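Local coordinates for glycosyl hydrolase, family 31/fibronectin type III domain protein (Clostridium perfringens, PDB 4UAP) that binds N-acetylgalactosamine and a calcium ion as a family 32 carbohydrate-binding module of a family 31 glycoside hydrolase, at residues 93-97 and 98-102. Sequence-based numbering, arbitrary orientation.
Sequences VGYLN and GEEFD
Gly-94 and Phe-101 face each other as a hydrogen-bonded antiparallel pair in a two-residue beta hairpin. Gly-94 N donates to Phe-101 O at 2.8 Å, and Phe-101 N returns a 2.7 Å bond to Gly-94 O. Nearer the turn, Leu-96 N reaches Glu-99 O at 2.9 Å. The reverse bond, Glu-99 N to Leu-96 O, is weak. It closes a type I' turn with Asn-97 and Gly-98 at the corner. Gly-98 has a positive phi, where a CB would clash with the carbonyl oxygen of Asn-97.

On one face, Glu-100 runs extended beside the Tyr-95 ring, both pointing the same way. Its CB lies 3.6 Å from Tyr-95 CE2. Val-93 CG1 is swung opposite the backbone N (chi1 178°), which brings it to 3.3 Å from Glu-100 CG. The other face carries Leu-96 and Phe-101, with Leu-96 CB 4.1 Å from Phe-101 CE2.

The hairpin joins strands 87-96 and 99-106 at the surface of the beta-sandwich. Strand 99-106 is outermost in its sheet. Strand 87-96 pairs with strand 125-133 along its other edge. Phe-101 touches Phe-123 of strand 121-123.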
loop_
_atom_site.group_PDB
_atom_site.type_symbol
_atom_site.label_atom_id
_atom_site.label_comp_id
_atom_site.label_asym_id
_atom_site.label_seq_id
_atom_site.Cartn_x
_atom_site.Cartn_y
_atom_site.Cartn_z
ATOM N N VAL A 93 6.428 8.569 -3.535
ATOM C CA VAL A 93 6.959 9.483 -4.535
ATOM C C VAL A 93 5.925 9.608 -5.638
ATOM O O VAL A 93 5.289 8.615 -6.006
ATOM C CB VAL A 93 8.288 8.977 -5.126
ATOM C CG1 VAL A 93 8.791 9.928 -6.202
ATOM C CG2 VAL A 93 9.331 8.810 -4.025
ATOM N N GLY A 94 5.735 10.822 -6.150
ATOM C CA GLY A 94 4.801 11.035 -7.236
ATOM C C GLY A 94 5.563 11.491 -8.466
ATOM O O GLY A 94 6.649 12.064 -8.350
ATOM N N TYR A 95 4.998 11.227 -9.639
ATOM C CA TYR A 95 5.607 11.642 -10.900
ATOM C C TYR A 95 4.594 12.360 -11.781
ATOM O O TYR A 95 3.409 12.026 -11.805
ATOM C CB TYR A 95 6.186 10.442 -11.661
ATOM C CG TYR A 95 7.291 9.722 -10.923
ATOM C CD1 TYR A 95 7.004 8.717 -10.009
ATOM C CD2 TYR A 95 8.619 10.053 -11.132
ATOM C CE1 TYR A 95 8.017 8.062 -9.326
ATOM C CE2 TYR A 95 9.633 9.409 -10.463
ATOM C CZ TYR A 95 9.331 8.409 -9.566
ATOM O OH TYR A 95 10.348 7.768 -8.897
ATOM N N LEU A 96 5.079 13.354 -12.509
ATOM C CA LEU A 96 4.284 14.027 -13.513
ATOM C C LEU A 96 5.222 14.387 -14.672
ATOM O O LEU A 96 6.189 15.133 -14.491
ATOM C CB LEU A 96 3.594 15.267 -12.935
ATOM C CG LEU A 96 2.643 15.999 -13.893
ATOM C CD1 LEU A 96 1.494 15.100 -14.343
ATOM C CD2 LEU A 96 2.107 17.266 -13.251
ATOM N N ASN A 97 4.957 13.804 -15.837
ATOM C CA ASN A 97 5.788 14.007 -17.022
ATOM C C ASN A 97 7.270 13.773 -16.762
ATOM O O ASN A 97 8.111 14.546 -17.215
ATOM C CB ASN A 97 5.582 15.417 -17.566
ATOM C CG ASN A 97 4.117 15.754 -17.750
ATOM O OD1 ASN A 97 3.656 16.825 -17.351
ATOM N ND2 ASN A 97 3.368 14.827 -18.338
ATOM N N GLY A 98 7.586 12.723 -16.010
ATOM C CA GLY A 98 8.965 12.430 -15.660
ATOM C C GLY A 98 9.489 13.188 -14.446
ATOM O O GLY A 98 10.411 12.715 -13.777
ATOM N N GLU A 99 8.917 14.360 -14.172
ATOM C CA GLU A 99 9.259 15.147 -12.981
ATOM C C GLU A 99 8.894 14.339 -11.712
ATOM O O GLU A 99 7.793 13.809 -11.609
ATOM C CB GLU A 99 8.535 16.512 -13.015
ATOM C CG GLU A 99 9.031 17.570 -11.998
ATOM C CD GLU A 99 8.464 19.005 -12.213
ATOM O OE1 GLU A 99 8.949 19.938 -11.526
ATOM O OE2 GLU A 99 7.546 19.218 -13.045
ATOM N N GLU A 100 9.832 14.236 -10.770
ATOM C CA GLU A 100 9.644 13.459 -9.542
ATOM C C GLU A 100 9.342 14.351 -8.336
ATOM O O GLU A 100 9.955 15.408 -8.170
ATOM C CB GLU A 100 10.891 12.611 -9.269
ATOM C CG GLU A 100 10.893 11.867 -7.945
ATOM C CD GLU A 100 12.143 11.002 -7.767
ATOM O OE1 GLU A 100 12.826 10.726 -8.777
ATOM O OE2 GLU A 100 12.446 10.603 -6.620
ATOM N N PHE A 101 8.397 13.924 -7.499
ATOM C CA PHE A 101 8.021 14.680 -6.309
ATOM C C PHE A 101 8.052 13.809 -5.062
ATOM O O PHE A 101 7.271 12.871 -4.936
ATOM C CB PHE A 101 6.624 15.295 -6.475
ATOM C CG PHE A 101 6.518 16.203 -7.657
ATOM C CD1 PHE A 101 6.786 17.556 -7.531
ATOM C CD2 PHE A 101 6.180 15.701 -8.901
ATOM C CE1 PHE A 101 6.716 18.389 -8.628
ATOM C CE2 PHE A 101 6.107 16.534 -10.003
ATOM C CZ PHE A 101 6.374 17.879 -9.864
ATOM N N ASP A 102 8.950 14.137 -4.141
ATOM C CA ASP A 102 9.058 13.423 -2.876
ATOM C C ASP A 102 7.826 13.716 -2.021
ATOM O O ASP A 102 7.590 14.859 -1.642
ATOM C CB ASP A 102 10.342 13.835 -2.151
ATOM C CG ASP A 102 10.618 12.996 -0.912
ATOM O OD1 ASP A 102 9.734 12.219 -0.490
ATOM O OD2 ASP A 102 11.727 13.128 -0.348
#